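Octenoyl-CoA reductase/carboxylase (PDB 4A0S) catalyses the NADPH-dependent reductive carboxylation of 2-octenoyl-CoA, a carbon-fixing step that supplies an unusual extender unit for polyketide biosynthesis. Local coordinates at residues A[1-6]-A[16-22]; A[206-210]-A[309-313]. The contacts are given in a common frame with arbitrary orientation. Numbering follows the deposited sequence.

Starting at the N terminus, the chain folds back on itself at once: helix 2-8 is followed by helix 13-18, and contact 1 closes this short helical hairpin, with only nine residues between its segments, against strands 117-124 and 176-180. Contact 2 comes much later and spans far more chain. Between helix 200-210 and strand 309-312 lie 98 residues, which include strands 223-226, 247-252 and 269-271 and helix 232-243 of the nucleotide-binding fold. The two contacts are in series, neither enclosing nor crossing the other. Their centres are about 41 Å apart, on opposite sides of the chain's centre: contact 1 is peripheral, whereas contact 2 is buried and reaches the NADP pocket.

Contact 1 of 2, residues A[1-6]-A[16-22]; sequences SSLSRA and IEAAPVP
Residues 2-6 are helical, and 16-22 run in the reverse sense beside them: one last helical turn, 16-18, then an extended tail from Ala19 onward. CA-CA spacings set the register: Ala6-Ile16 5.8 Å, Leu3-Ala19 4.8 Å and Ser1-Pro22 7.1 Å. Ser1 (chi1 p) forms an ST motif, its OG accepting from Ser4 N at 3.2 Å; Arg5 N to Ser1 O (2.9 Å) continues the turn.

Ile16 (m, t) brings CG2 to 3.8 Å from Leu3 CD1 and CG1 to 4.2 Å from Ala6 CB. Ala19, which turns to phi/psi of -76/123, directs its methyl at the first helix; CB is 3.6 Å from Leu3 CA and 3.8 Å from Ser2 O, so close that a small residue suits this position. Pro20 packs CD 3.3 Å from Ser2 OG, while its carbonyl O lies 3.3 Å from Leu3 CB and accepts from a water (2.6 Å) that also binds Ser2 OG (2.7 Å) and accepts from Leu3 N (3.0 Å). This water thus takes up a first-turn amide that has no acceptor earlier in the helix. Val21 points away, though its CA is 3.9 Å from Leu3 CD2. Pro22 finishes the line, CD 3.8 Å from Leu3 CD2 and CG 3.7 Å from Ser1 OG. Leu3 (t, p) is thus the apolar centre of a small helical hairpin. Beneath it, Leu3 and Ile16 rest on Val122 of strand 117-124, Leu3 and Pro22 on Tyr176 of strand 176-180, while Arg123 hydrogen-bonds the carbonyls of Ile16 and Ala19.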
loop_
_atom_site.group_PDB
_atom_site.type_symbol
_atom_site.label_atom_id
_atom_site.label_comp_id
_atom_site.label_asym_id
_atom_site.label_seq_id
_atom_site.Cartn_x
_atom_site.Cartn_y
_atom_site.Cartn_z
ATOM N N SER A 1 26.631 -8.116 -43.042
ATOM C CA SER A 1 27.975 -7.801 -42.483
ATOM C C SER A 1 28.534 -8.965 -41.664
ATOM O O SER A 1 27.792 -9.857 -41.243
ATOM C CB SER A 1 27.888 -6.560 -41.606
ATOM O OG SER A 1 27.188 -6.853 -40.411
ATOM N N SER A 2 29.847 -8.956 -41.436
ATOM C CA SER A 2 30.471 -9.998 -40.624
ATOM C C SER A 2 29.813 -10.073 -39.240
ATOM O O SER A 2 29.631 -11.160 -38.704
ATOM C CB SER A 2 31.990 -9.822 -40.532
ATOM O OG SER A 2 32.327 -8.582 -39.946
ATOM N N LEU A 3 29.428 -8.931 -38.684
ATOM C CA LEU A 3 28.739 -8.948 -37.394
ATOM C C LEU A 3 27.370 -9.613 -37.460
ATOM O O LEU A 3 27.027 -10.418 -36.588
ATOM C CB LEU A 3 28.636 -7.550 -36.791
ATOM C CG LEU A 3 27.992 -7.436 -35.402
ATOM C CD1 LEU A 3 28.630 -8.359 -34.363
ATOM C CD2 LEU A 3 28.015 -5.968 -34.941
ATOM N N SER A 4 26.578 -9.284 -38.471
ATOM C CA SER A 4 25.248 -9.894 -38.559
ATOM C C SER A 4 25.364 -11.381 -38.858
ATOM O O SER A 4 24.596 -12.169 -38.330
ATOM C CB SER A 4 24.352 -9.189 -39.580
ATOM O OG SER A 4 24.844 -9.355 -40.896
ATOM N N ARG A 5 26.338 -11.756 -39.688
ATOM C CA ARG A 5 26.594 -13.167 -39.995
ATOM C C ARG A 5 26.980 -13.921 -38.722
ATOM O O ARG A 5 26.435 -14.984 -38.449
ATOM C CB ARG A 5 27.672 -13.324 -41.073
ATOM C CG ARG A 5 27.221 -12.894 -42.475
ATOM C CD ARG A 5 28.325 -13.043 -43.531
ATOM N NE ARG A 5 28.559 -11.755 -44.192
ATOM C CZ ARG A 5 29.698 -11.063 -44.125
ATOM N NH1 ARG A 5 30.746 -11.548 -43.467
ATOM N NH2 ARG A 5 29.799 -9.888 -44.747
ATOM N N ALA A 6 27.901 -13.359 -37.939
ATOM C CA ALA A 6 28.310 -13.951 -36.660
ATOM C C ALA A 6 27.103 -14.192 -35.749
ATOM O O ALA A 6 26.924 -15.285 -35.220
ATOM C CB ALA A 6 29.336 -13.061 -35.954
ATOM N N ILE A 16 31.785 -12.598 -31.955
ATOM C CA ILE A 16 30.884 -11.466 -32.084
ATOM C C ILE A 16 31.611 -10.149 -31.810
ATOM O O ILE A 16 31.456 -9.187 -32.568
ATOM C CB ILE A 16 29.618 -11.642 -31.220
ATOM C CG1 ILE A 16 28.767 -12.783 -31.799
ATOM C CG2 ILE A 16 28.805 -10.346 -31.178
ATOM C CD1 ILE A 16 27.562 -13.178 -30.959
ATOM N N GLU A 17 32.424 -10.117 -30.755
ATOM C CA GLU A 17 33.232 -8.923 -30.441
ATOM C C GLU A 17 34.278 -8.633 -31.506
ATOM O O GLU A 17 34.610 -7.464 -31.742
ATOM C CB GLU A 17 33.974 -9.065 -29.115
ATOM C CG GLU A 17 33.143 -9.414 -27.928
ATOM C CD GLU A 17 33.929 -9.248 -26.636
ATOM O OE1 GLU A 17 34.313 -8.101 -26.310
ATOM O OE2 GLU A 17 34.180 -10.262 -25.957
ATOM N N ALA A 18 34.813 -9.691 -32.123
ATOM C CA ALA A 18 35.841 -9.554 -33.156
ATOM C C ALA A 18 35.261 -9.022 -34.462
ATOM O O ALA A 18 35.979 -8.394 -35.255
ATOM C CB ALA A 18 36.545 -10.871 -33.399
ATOM N N ALA A 19 33.973 -9.290 -34.691
ATOM C CA ALA A 19 33.297 -8.827 -35.901
ATOM C C ALA A 19 33.009 -7.333 -35.774
ATOM O O ALA A 19 32.345 -6.917 -34.823
ATOM C CB ALA A 19 32.014 -9.603 -36.119
ATOM N N PRO A 20 33.505 -6.519 -36.722
ATOM C CA PRO A 20 33.345 -5.075 -36.542
ATOM C C PRO A 20 31.886 -4.627 -36.538
ATOM O O PRO A 20 31.028 -5.258 -37.176
ATOM C CB PRO A 20 34.097 -4.470 -37.743
ATOM C CG PRO A 20 34.233 -5.574 -38.726
ATOM C CD PRO A 20 34.283 -6.848 -37.931
ATOM N N VAL A 21 31.615 -3.544 -35.811
ATOM C CA VAL A 21 30.313 -2.897 -35.870
ATOM C C VAL A 21 30.226 -2.158 -37.194
ATOM O O VAL A 21 31.152 -1.426 -37.543
ATOM C CB VAL A 21 30.082 -1.892 -34.705
ATOM C CG1 VAL A 21 28.616 -1.481 -34.654
ATOM C CG2 VAL A 21 30.508 -2.481 -33.375
ATOM N N PRO A 22 29.128 -2.366 -37.942
ATOM C CA PRO A 22 28.894 -1.635 -39.182
ATOM C C PRO A 22 28.716 -0.145 -38.924
ATOM O O PRO A 22 28.184 0.242 -37.887
ATOM C CB PRO A 22 27.569 -2.206 -39.693
ATOM C CG PRO A 22 27.323 -3.426 -38.926
ATOM C CD PRO A 22 28.059 -3.337 -37.653
HETATM O O HOH W 1 30.779 -6.388 -39.498
#

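Contact 2 of 2, residues A[206-210]-A[309-313]; sequences AYRML and IVFEH. With NAP (NADP nicotinamide-adenine-dinucleotide phosphate), chain F.
The last turn of a helix, 206-210, lies over strand 309-312, the axes 10.0 Å apart and 151° between their N-to-C directions, roughly antiparallel. Met209 and Phe311 have the nearest CA atoms, at 7.6 Å.

Phe311 (chi1 t, chi2 -90°) extends its flat ring under the helix. Met209 (m, t, p) curls over one face: CE is 3.7 Å from the ring centroid and 20° off the normal, a CH-pi contact, while SD, 3.5 Å from Phe311 CE2, adds an oblique Met-aromatic contact. The flexible thioether also puts CE 3.4 Å from Glu312 O. At the ring edge, Ala206 is small enough to bring CA to 3.9 Å from Phe311 CE2. Both methyls of Leu210 (m, t) touch the ring, CD1 3.5 Å and CD2 3.6 Å from Phe311 CD2; Leu210 CD2 also reaches Ile309 CG2 at 3.7 Å.

Past the strand, His313 (chi1 p) places ND1 3.5 Å from NADP C5D, and its NE2 bonds Trp227 O. Phe311 and Leu210 meet Ala237 of helix 232-243. Helix 200-210, leading into the nucleotide-binding domain, covers the central strand of its Rossmann-type parallel sheet, with NADP at the strand's C-terminal end, consistent with the zinc-binding-dehydrogenase family.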
loop_
_atom_site.group_PDB
_atom_site.type_symbol
_atom_site.label_atom_id
_atom_site.label_comp_id
_atom_site.label_asym_id
_atom_site.label_seq_id
_atom_site.Cartn_x
_atom_site.Cartn_y
_atom_site.Cartn_z
ATOM N N ALA A 206 0.813 -4.039 -19.428
ATOM C CA ALA A 206 -0.367 -4.661 -18.875
ATOM C C ALA A 206 -0.041 -5.167 -17.454
ATOM O O ALA A 206 -0.884 -5.142 -16.552
ATOM C CB ALA A 206 -0.825 -5.809 -19.776
ATOM N N TYR A 207 1.195 -5.610 -17.286
ATOM C CA TYR A 207 1.655 -6.186 -16.045
ATOM C C TYR A 207 1.664 -5.097 -14.979
ATOM O O TYR A 207 1.164 -5.289 -13.861
ATOM C CB TYR A 207 3.061 -6.775 -16.198
ATOM C CG TYR A 207 3.550 -7.321 -14.885
ATOM C CD1 TYR A 207 4.065 -6.465 -13.902
ATOM C CD2 TYR A 207 3.441 -8.686 -14.595
ATOM C CE1 TYR A 207 4.467 -6.958 -12.668
ATOM C CE2 TYR A 207 3.862 -9.185 -13.368
ATOM C CZ TYR A 207 4.359 -8.304 -12.410
ATOM O OH TYR A 207 4.765 -8.777 -11.199
ATOM N N ARG A 208 2.236 -3.952 -15.329
ATOM C CA ARG A 208 2.258 -2.823 -14.401
ATOM C C ARG A 208 0.829 -2.437 -14.009
ATOM O O ARG A 208 0.523 -2.263 -12.843
ATOM C CB ARG A 208 2.959 -1.611 -15.014
ATOM C CG ARG A 208 2.995 -0.449 -14.035
ATOM C CD ARG A 208 3.777 0.744 -14.537
ATOM N NE ARG A 208 3.728 1.812 -13.551
ATOM C CZ ARG A 208 4.693 2.066 -12.665
ATOM N NH1 ARG A 208 5.795 1.319 -12.616
ATOM N NH2 ARG A 208 4.555 3.065 -11.806
ATOM N N MET A 209 -0.029 -2.316 -15.015
ATOM C CA MET A 209 -1.414 -1.922 -14.825
ATOM C C MET A 209 -2.196 -2.863 -13.931
ATOM O O MET A 209 -3.070 -2.422 -13.221
ATOM C CB MET A 209 -2.096 -1.859 -16.191
ATOM C CG MET A 209 -1.547 -0.718 -17.035
ATOM S SD MET A 209 -2.232 -0.728 -18.679
ATOM C CE MET A 209 -3.917 -0.198 -18.337
ATOM N N LEU A 210 -1.890 -4.154 -13.981
ATOM C CA LEU A 210 -2.781 -5.139 -13.372
ATOM C C LEU A 210 -2.136 -5.963 -12.298
ATOM O O LEU A 210 -2.790 -6.312 -11.337
ATOM C CB LEU A 210 -3.339 -6.097 -14.424
ATOM C CG LEU A 210 -4.229 -5.465 -15.484
ATOM C CD1 LEU A 210 -4.504 -6.509 -16.561
ATOM C CD2 LEU A 210 -5.538 -4.970 -14.846
ATOM N N ILE A 309 -11.523 -3.996 -11.536
ATOM C CA ILE A 309 -10.539 -3.203 -12.257
ATOM C C ILE A 309 -11.030 -3.088 -13.680
ATOM O O ILE A 309 -11.443 -4.081 -14.280
ATOM C CB ILE A 309 -9.146 -3.862 -12.257
ATOM C CG1 ILE A 309 -8.595 -4.008 -10.835
ATOM C CG2 ILE A 309 -8.142 -3.058 -13.117
ATOM C CD1 ILE A 309 -7.502 -5.061 -10.756
ATOM N N VAL A 310 -10.985 -1.872 -14.204
ATOM C CA VAL A 310 -11.250 -1.654 -15.598
ATOM C C VAL A 310 -9.922 -1.301 -16.221
ATOM O O VAL A 310 -9.237 -0.371 -15.798
ATOM C CB VAL A 310 -12.246 -0.522 -15.830
ATOM C CG1 VAL A 310 -12.497 -0.353 -17.305
ATOM C CG2 VAL A 310 -13.529 -0.806 -15.067
ATOM N N PHE A 311 -9.587 -2.059 -17.247
ATOM C CA PHE A 311 -8.327 -1.937 -17.942
ATOM C C PHE A 311 -8.587 -1.040 -19.141
ATOM O O PHE A 311 -9.209 -1.444 -20.125
ATOM C CB PHE A 311 -7.869 -3.330 -18.358
ATOM C CG PHE A 311 -6.509 -3.373 -18.984
ATOM C CD1 PHE A 311 -6.360 -3.236 -20.357
ATOM C CD2 PHE A 311 -5.384 -3.585 -18.204
ATOM C CE1 PHE A 311 -5.092 -3.284 -20.947
ATOM C CE2 PHE A 311 -4.122 -3.656 -18.777
ATOM C CZ PHE A 311 -3.977 -3.490 -20.157
ATOM N N GLU A 312 -8.162 0.213 -19.006
ATOM C CA GLU A 312 -8.375 1.230 -20.011
ATOM C C GLU A 312 -7.178 1.501 -20.896
ATOM O O GLU A 312 -6.032 1.308 -20.504
ATOM C CB GLU A 312 -8.781 2.535 -19.337
ATOM C CG GLU A 312 -10.241 2.751 -19.343
ATOM C CD GLU A 312 -10.736 3.214 -20.694
ATOM O OE1 GLU A 312 -9.907 3.560 -21.548
ATOM O OE2 GLU A 312 -11.956 3.251 -20.887
ATOM N N HIS A 313 -7.465 1.970 -22.103
ATOM C CA HIS A 313 -6.444 2.445 -23.028
ATOM C C HIS A 313 -7.139 2.895 -24.303
ATOM O O HIS A 313 -6.560 3.587 -25.121
ATOM C CB HIS A 313 -5.450 1.348 -23.346
ATOM C CG HIS A 313 -6.088 0.095 -23.840
ATOM N ND1 HIS A 313 -6.313 -0.150 -25.178
ATOM C CD2 HIS A 313 -6.538 -0.994 -23.174
ATOM C CE1 HIS A 313 -6.873 -1.341 -25.313
ATOM N NE2 HIS A 313 -7.021 -1.869 -24.112
HETATM P PA NAP F . -3.637 -2.517 -30.385
HETATM O O1A NAP F . -2.823 -3.864 -30.432
HETATM O O2A NAP F . -3.994 -1.900 -31.704
HETATM O O5B NAP F . -4.933 -2.837 -29.620
HETATM C C5B NAP F . -5.782 -1.749 -29.317
HETATM C C4B NAP F . -7.183 -2.320 -29.172
HETATM O O4B NAP F . -8.016 -1.207 -28.818
HETATM C C3B NAP F . -7.739 -2.909 -30.487
HETATM O O3B NAP F . -7.864 -4.298 -30.263
HETATM C C2B NAP F . -9.155 -2.360 -30.579
HETATM O O2B NAP F . -10.096 -3.186 -29.895
HETATM C C1B NAP F . -9.088 -1.064 -29.854
HETATM N N9A NAP F . -8.641 -0.023 -30.813
HETATM C C8A NAP F . -7.813 -0.133 -31.865
HETATM N N7A NAP F . -7.640 1.061 -32.448
HETATM C C5A NAP F . -8.371 1.916 -31.748
HETATM C C6A NAP F . -8.607 3.261 -31.888
HETATM N N6A NAP F . -8.005 3.941 -32.863
HETATM N N1A NAP F . -9.406 3.851 -31.013
HETATM C C2A NAP F . -9.972 3.174 -30.017
HETATM N N3A NAP F . -9.795 1.880 -29.861
HETATM C C4A NAP F . -8.994 1.241 -30.718
HETATM O O3 NAP F . -2.859 -1.423 -29.511
HETATM P PN NAP F . -2.262 -1.718 -28.048
HETATM O O1N NAP F . -0.782 -2.126 -28.372
HETATM O O2N NAP F . -3.100 -2.652 -27.214
HETATM O O5D NAP F . -2.270 -0.213 -27.516
HETATM C C5D NAP F . -3.558 0.317 -27.219
HETATM C C4D NAP F . -3.304 1.707 -26.709
HETATM O O4D NAP F . -2.423 1.562 -25.541
HETATM C C3D NAP F . -2.531 2.582 -27.696
HETATM O O3D NAP F . -3.149 3.877 -27.540
HETATM C C2D NAP F . -1.112 2.578 -27.168
HETATM O O2D NAP F . -0.406 3.791 -27.522
HETATM C C1D NAP F . -1.428 2.615 -25.686
HETATM N N1N NAP F . -0.330 1.955 -25.019
HETATM C C2N NAP F . 0.228 2.610 -23.943
HETATM C C3N NAP F . 1.259 1.964 -23.320
HETATM C C7N NAP F . 1.866 2.676 -22.175
HETATM O O7N NAP F . 1.397 3.732 -21.738
HETATM N N7N NAP F . 2.947 2.089 -21.738
HETATM C C4N NAP F . 1.727 0.714 -23.735
HETATM C C5N NAP F . 1.166 0.039 -24.804
HETATM C C6N NAP F . 0.115 0.670 -25.451
HETATM P P2B NAP F . -11.637 -2.927 -30.277
HETATM O O1X NAP F . -12.205 -4.326 -29.667
HETATM O O2X NAP F . -12.230 -1.673 -29.457
HETATM O O3X NAP F . -11.568 -2.811 -31.781
#